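Long-range contact in EH1AB1 (Metagenome, PDB 6I8F), which probably hydrolyses carboxylic esters as a serine hydrolase of the alpha/beta hydrolase fold: residues A[259-273]-A[288-302]. Numbering follows the deposited sequence.
Sequences LPPAFVLTAGYDPLR and IKTTYVNYPGTIHGF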
loop_
_atom_site.group_PDB
_atom_site.type_symbol
_atom_site.label_atom_id
_atom_site.label_comp_id
_atom_site.label_asym_id
_atom_site.label_seq_id
_atom_site.Cartn_x
_atom_site.Cartn_y
_atom_site.Cartn_z
ATOM N N LEU A 259 -12.105 4.426 13.220
ATOM C CA LEU A 259 -10.662 4.380 13.375
ATOM C C LEU A 259 -10.030 4.998 12.132
ATOM O O LEU A 259 -10.629 4.973 11.063
ATOM C CB LEU A 259 -10.205 2.936 13.584
ATOM C CG LEU A 259 -10.619 2.307 14.914
ATOM C CD1 LEU A 259 -10.100 0.882 15.014
ATOM C CD2 LEU A 259 -10.142 3.144 16.108
ATOM N N PRO A 260 -8.830 5.608 12.244
ATOM C CA PRO A 260 -8.241 6.326 11.117
ATOM C C PRO A 260 -7.689 5.437 10.002
ATOM O O PRO A 260 -7.379 4.271 10.218
ATOM C CB PRO A 260 -7.090 7.128 11.723
ATOM C CG PRO A 260 -6.801 6.494 13.062
ATOM C CD PRO A 260 -8.022 5.702 13.470
ATOM N N PRO A 261 -7.541 5.982 8.775
ATOM C CA PRO A 261 -6.924 5.244 7.669
ATOM C C PRO A 261 -5.559 4.688 8.101
ATOM O O PRO A 261 -4.879 5.276 8.930
ATOM C CB PRO A 261 -6.795 6.291 6.554
ATOM C CG PRO A 261 -7.861 7.317 6.879
ATOM C CD PRO A 261 -7.958 7.337 8.387
ATOM N N ALA A 262 -5.187 3.545 7.534
ATOM C CA ALA A 262 -4.107 2.758 8.057
ATOM C C ALA A 262 -3.237 2.229 6.919
ATOM O O ALA A 262 -3.699 2.057 5.797
ATOM C CB ALA A 262 -4.679 1.612 8.871
ATOM N N PHE A 263 -1.962 2.018 7.257
ATOM C CA PHE A 263 -1.030 1.194 6.537
ATOM C C PHE A 263 -0.617 0.073 7.495
ATOM O O PHE A 263 -0.125 0.367 8.582
ATOM C CB PHE A 263 0.164 2.033 6.080
ATOM C CG PHE A 263 1.290 1.257 5.452
ATOM C CD1 PHE A 263 1.281 0.960 4.101
ATOM C CD2 PHE A 263 2.368 0.834 6.200
ATOM C CE1 PHE A 263 2.321 0.259 3.515
ATOM C CE2 PHE A 263 3.398 0.111 5.621
ATOM C CZ PHE A 263 3.382 -0.157 4.275
ATOM N N VAL A 264 -0.835 -1.185 7.104
ATOM C CA VAL A 264 -0.512 -2.346 7.949
ATOM C C VAL A 264 0.459 -3.240 7.170
ATOM O O VAL A 264 0.157 -3.684 6.057
ATOM C CB VAL A 264 -1.782 -3.114 8.370
ATOM C CG1 VAL A 264 -1.446 -4.248 9.320
ATOM C CG2 VAL A 264 -2.838 -2.206 8.987
ATOM N N LEU A 265 1.640 -3.467 7.746
ATOM C CA LEU A 265 2.672 -4.244 7.116
ATOM C C LEU A 265 2.926 -5.500 7.958
ATOM O O LEU A 265 3.039 -5.398 9.187
ATOM C CB LEU A 265 3.938 -3.390 6.988
ATOM C CG LEU A 265 5.126 -4.064 6.298
ATOM C CD1 LEU A 265 5.977 -3.042 5.568
ATOM C CD2 LEU A 265 5.982 -4.831 7.295
ATOM N N THR A 266 3.000 -6.660 7.288
ATOM C CA THR A 266 3.459 -7.887 7.921
ATOM C C THR A 266 4.721 -8.413 7.230
ATOM O O THR A 266 4.953 -8.210 6.031
ATOM C CB THR A 266 2.369 -8.967 7.960
ATOM O OG1 THR A 266 1.958 -9.236 6.619
ATOM C CG2 THR A 266 1.187 -8.573 8.820
ATOM N N ALA A 267 5.545 -9.090 8.029
ATOM C CA ALA A 267 6.683 -9.862 7.555
ATOM C C ALA A 267 6.240 -11.323 7.402
ATOM O O ALA A 267 5.499 -11.828 8.236
ATOM C CB ALA A 267 7.841 -9.716 8.517
ATOM N N GLY A 268 6.700 -11.977 6.328
ATOM C CA GLY A 268 6.293 -13.341 5.959
ATOM C C GLY A 268 6.674 -14.392 6.996
ATOM O O GLY A 268 5.882 -15.275 7.292
ATOM N N TYR A 269 7.900 -14.312 7.519
ATOM C CA TYR A 269 8.437 -15.291 8.463
ATOM C C TYR A 269 8.403 -14.682 9.866
ATOM O O TYR A 269 9.441 -14.367 10.439
ATOM C CB TYR A 269 9.856 -15.708 8.057
ATOM C CG TYR A 269 10.361 -16.962 8.721
ATOM C CD1 TYR A 269 11.380 -16.930 9.661
ATOM C CD2 TYR A 269 9.839 -18.201 8.384
ATOM C CE1 TYR A 269 11.850 -18.089 10.263
ATOM C CE2 TYR A 269 10.297 -19.369 8.976
ATOM C CZ TYR A 269 11.305 -19.314 9.919
ATOM O OH TYR A 269 11.748 -20.464 10.503
ATOM N N ASP A 270 7.192 -14.521 10.395
ATOM C CA ASP A 270 6.944 -13.736 11.596
ATOM C C ASP A 270 5.754 -14.337 12.331
ATOM O O ASP A 270 4.681 -14.459 11.754
ATOM C CB ASP A 270 6.686 -12.268 11.237
ATOM C CG ASP A 270 6.506 -11.332 12.414
ATOM O OD1 ASP A 270 6.447 -11.825 13.563
ATOM O OD2 ASP A 270 6.436 -10.106 12.175
ATOM N N PRO A 271 5.887 -14.709 13.624
ATOM C CA PRO A 271 4.738 -15.192 14.398
ATOM C C PRO A 271 3.555 -14.210 14.478
ATOM O O PRO A 271 2.428 -14.662 14.620
ATOM C CB PRO A 271 5.315 -15.472 15.799
ATOM C CG PRO A 271 6.607 -14.691 15.831
ATOM C CD PRO A 271 7.131 -14.723 14.409
ATOM N N LEU A 272 3.827 -12.897 14.391
ATOM C CA LEU A 272 2.795 -11.848 14.505
ATOM C C LEU A 272 2.111 -11.577 13.153
ATOM O O LEU A 272 1.198 -10.757 13.096
ATOM C CB LEU A 272 3.420 -10.551 15.032
ATOM C CG LEU A 272 4.015 -10.577 16.440
ATOM C CD1 LEU A 272 4.361 -9.166 16.880
ATOM C CD2 LEU A 272 3.076 -11.215 17.444
ATOM N N ARG A 273 2.543 -12.263 12.087
ATOM C CA ARG A 273 2.022 -12.058 10.736
ATOM C C ARG A 273 0.488 -12.161 10.721
ATOM O O ARG A 273 -0.176 -11.243 10.215
ATOM C CB ARG A 273 2.653 -13.066 9.766
ATOM C CG ARG A 273 2.304 -12.839 8.302
ATOM C CD ARG A 273 2.730 -14.024 7.446
ATOM N NE ARG A 273 2.087 -15.255 7.900
ATOM C CZ ARG A 273 2.325 -16.468 7.414
ATOM N NH1 ARG A 273 3.266 -16.656 6.507
ATOM N NH2 ARG A 273 1.591 -17.487 7.822
ATOM N N ILE A 288 -12.874 1.144 6.613
ATOM C CA ILE A 288 -11.759 2.072 6.802
ATOM C C ILE A 288 -10.826 1.943 5.591
ATOM O O ILE A 288 -10.551 0.827 5.144
ATOM C CB ILE A 288 -11.020 1.785 8.125
ATOM C CG1 ILE A 288 -11.961 1.767 9.337
ATOM C CG2 ILE A 288 -9.861 2.756 8.323
ATOM C CD1 ILE A 288 -12.751 3.030 9.547
ATOM N N LYS A 289 -10.351 3.080 5.062
ATOM C CA LYS A 289 -9.312 3.063 4.049
ATOM C C LYS A 289 -8.071 2.393 4.652
ATOM O O LYS A 289 -7.495 2.883 5.614
ATOM C CB LYS A 289 -8.963 4.463 3.531
ATOM C CG LYS A 289 -7.897 4.471 2.434
ATOM C CD LYS A 289 -7.493 5.850 1.960
ATOM C CE LYS A 289 -8.615 6.566 1.230
ATOM N NZ LYS A 289 -8.240 7.945 0.818
ATOM N N THR A 290 -7.687 1.251 4.079
ATOM C CA THR A 290 -6.656 0.429 4.643
ATOM C C THR A 290 -5.754 -0.064 3.518
ATOM O O THR A 290 -6.238 -0.641 2.559
ATOM C CB THR A 290 -7.243 -0.761 5.410
ATOM O OG1 THR A 290 -8.239 -0.258 6.299
ATOM C CG2 THR A 290 -6.194 -1.549 6.168
ATOM N N THR A 291 -4.452 0.158 3.675
ATOM C CA THR A 291 -3.453 -0.416 2.812
ATOM C C THR A 291 -2.721 -1.523 3.574
ATOM O O THR A 291 -2.111 -1.248 4.600
ATOM C CB THR A 291 -2.456 0.654 2.364
ATOM O OG1 THR A 291 -3.176 1.740 1.777
ATOM C CG2 THR A 291 -1.425 0.116 1.398
ATOM N N TYR A 292 -2.792 -2.757 3.071
ATOM C CA TYR A 292 -2.144 -3.906 3.683
ATOM C C TYR A 292 -1.031 -4.405 2.759
ATOM O O TYR A 292 -1.234 -4.518 1.557
ATOM C CB TYR A 292 -3.129 -5.051 3.943
ATOM C CG TYR A 292 -2.417 -6.316 4.342
ATOM C CD1 TYR A 292 -1.900 -6.463 5.621
ATOM C CD2 TYR A 292 -2.162 -7.318 3.423
ATOM C CE1 TYR A 292 -1.200 -7.600 5.992
ATOM C CE2 TYR A 292 -1.452 -8.456 3.771
ATOM C CZ TYR A 292 -0.962 -8.597 5.059
ATOM O OH TYR A 292 -0.269 -9.721 5.413
ATOM N N VAL A 293 0.131 -4.720 3.332
ATOM C CA VAL A 293 1.218 -5.307 2.547
ATOM C C VAL A 293 1.916 -6.385 3.375
ATOM O O VAL A 293 2.147 -6.201 4.570
ATOM C CB VAL A 293 2.228 -4.256 2.049
ATOM C CG1 VAL A 293 2.835 -3.444 3.180
ATOM C CG2 VAL A 293 3.321 -4.908 1.211
ATOM N N ASN A 294 2.257 -7.488 2.692
ATOM C CA ASN A 294 3.044 -8.558 3.238
ATOM C C ASN A 294 4.381 -8.595 2.498
ATOM O O ASN A 294 4.406 -8.578 1.262
ATOM C CB ASN A 294 2.336 -9.915 3.161
ATOM C CG ASN A 294 3.156 -11.022 3.793
ATOM O OD1 ASN A 294 3.569 -11.958 3.115
ATOM N ND2 ASN A 294 3.443 -10.902 5.073
ATOM N N TYR A 295 5.474 -8.625 3.275
ATOM C CA TYR A 295 6.840 -8.760 2.753
ATOM C C TYR A 295 7.273 -10.215 2.947
ATOM O O TYR A 295 7.723 -10.583 4.026
ATOM C CB TYR A 295 7.805 -7.772 3.427
ATOM C CG TYR A 295 7.828 -6.405 2.787
ATOM C CD1 TYR A 295 6.711 -5.585 2.817
ATOM C CD2 TYR A 295 8.947 -5.936 2.113
ATOM C CE1 TYR A 295 6.703 -4.340 2.198
ATOM C CE2 TYR A 295 8.960 -4.691 1.497
ATOM C CZ TYR A 295 7.828 -3.891 1.540
ATOM O OH TYR A 295 7.802 -2.677 0.923
ATOM N N PRO A 296 7.130 -11.096 1.928
ATOM C CA PRO A 296 7.490 -12.503 2.093
ATOM C C PRO A 296 9.008 -12.661 2.266
ATOM O O PRO A 296 9.788 -11.822 1.804
ATOM C CB PRO A 296 6.998 -13.182 0.806
ATOM C CG PRO A 296 6.925 -12.053 -0.214
ATOM C CD PRO A 296 6.627 -10.795 0.578
ATOM N N GLY A 297 9.408 -13.734 2.942
ATOM C CA GLY A 297 10.815 -14.146 2.982
ATOM C C GLY A 297 11.686 -13.271 3.877
ATOM O O GLY A 297 12.900 -13.370 3.802
ATOM N N THR A 298 11.085 -12.420 4.721
ATOM C CA THR A 298 11.847 -11.645 5.706
ATOM C C THR A 298 11.229 -11.869 7.088
ATOM O O THR A 298 10.185 -12.522 7.211
ATOM C CB THR A 298 11.944 -10.157 5.339
ATOM O OG1 THR A 298 12.934 -9.554 6.182
ATOM C CG2 THR A 298 10.622 -9.431 5.458
ATOM N N ILE A 299 11.874 -11.297 8.109
ATOM C CA ILE A 299 11.611 -11.630 9.491
ATOM C C ILE A 299 11.146 -10.389 10.248
ATOM O O ILE A 299 11.421 -9.268 9.851
ATOM C CB ILE A 299 12.873 -12.212 10.166
ATOM C CG1 ILE A 299 14.065 -11.260 10.049
ATOM C CG2 ILE A 299 13.180 -13.594 9.610
ATOM C CD1 ILE A 299 15.286 -11.699 10.829
ATOM N N HIS A 300 10.518 -10.643 11.396
ATOM C CA HIS A 300 10.201 -9.626 12.353
ATOM C C HIS A 300 11.471 -8.823 12.675
ATOM O O HIS A 300 12.529 -9.400 12.919
ATOM C CB HIS A 300 9.595 -10.263 13.606
ATOM C CG HIS A 300 8.894 -9.283 14.473
ATOM N ND1 HIS A 300 7.596 -8.853 14.204
ATOM C CD2 HIS A 300 9.309 -8.621 15.578
ATOM C CE1 HIS A 300 7.242 -7.976 15.128
ATOM N NE2 HIS A 300 8.280 -7.820 15.988
ATOM N N GLY A 301 11.344 -7.492 12.671
ATOM C CA GLY A 301 12.453 -6.574 12.957
ATOM C C GLY A 301 13.063 -5.951 11.713
ATOM O O GLY A 301 13.822 -4.999 11.834
ATOM N N PHE A 302 12.736 -6.465 10.516
ATOM C CA PHE A 302 13.467 -6.105 9.291
ATOM C C PHE A 302 13.354 -4.603 8.968
ATOM O O PHE A 302 14.201 -4.072 8.276
ATOM C CB PHE A 302 13.011 -6.964 8.107
ATOM C CG PHE A 302 11.742 -6.544 7.404
ATOM C CD1 PHE A 302 10.493 -6.860 7.917
ATOM C CD2 PHE A 302 11.799 -5.891 6.181
ATOM C CE1 PHE A 302 9.332 -6.492 7.246
ATOM C CE2 PHE A 302 10.640 -5.523 5.513
ATOM C CZ PHE A 302 9.407 -5.835 6.041
HETATM O O HOH W 1 -4.326 3.433 3.475
HETATM O O HOH W 2 10.433 -13.272 12.480
#
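Asp270 and His300 reach each other because both side chains leave the backbone in the same extended way: CG lies opposite the backbone N in each, with chi1 -176° for the aspartate and -164° for the histidine. The imidazole thereby presents its ND1 edge to the carboxylate, and His300 ND1 donates within its own ring plane to the syn side of Asp270 OD2, 2.7 Å away, but lies 32° out of the carboxylate plane. The carboxylate itself is held by a second bond, since Leu272 N donates to Asp270 OD1 from above the carboxylate plane, a capping bond of 2.9 Å, while Leu272 CD1 rests against His300 CE1 at 3.6 Å.

The pair sits just beyond the ends of two parallel strands, 262-267 and 290-296, which belong to a beta-alpha-beta unit whose crossover is helix 273-285. Their backbone bonds continue to Gly268 N, after which the chain turns a corner in each segment, at Gly268 and at Gly297, and Tyr269 N donates to Thr298 O. On one face of the sheet Thr266 OG1 is gripped twice, by Tyr292 OH at 2.6 Å and by Asn294 ND2 at 2.7 Å. On the other, Leu265 spreads its branches, CD1 to Tyr295 CE1 and CD2 to Phe302 CE1, each 3.7 Å from its partner; Thr298 CG2 sits over the centre of the Phe302 ring. Strand 290-296 also pairs antiparallel with a strand of the second subunit, extending the sheet across the interface.

Replacing Asp270 by an alanine removes the carboxylate, and would probably leave both His300 ND1 and Leu272 N without their acceptor and the imidazole freer to turn. Across the ring, His300 NE2 is bonded to Ser175 OG on what appears to be the nucleophile elbow, consistent with the Ser-His-Asp charge relay of alpha/beta hydrolases, in which the carboxylate orients the histidine to activate the serine.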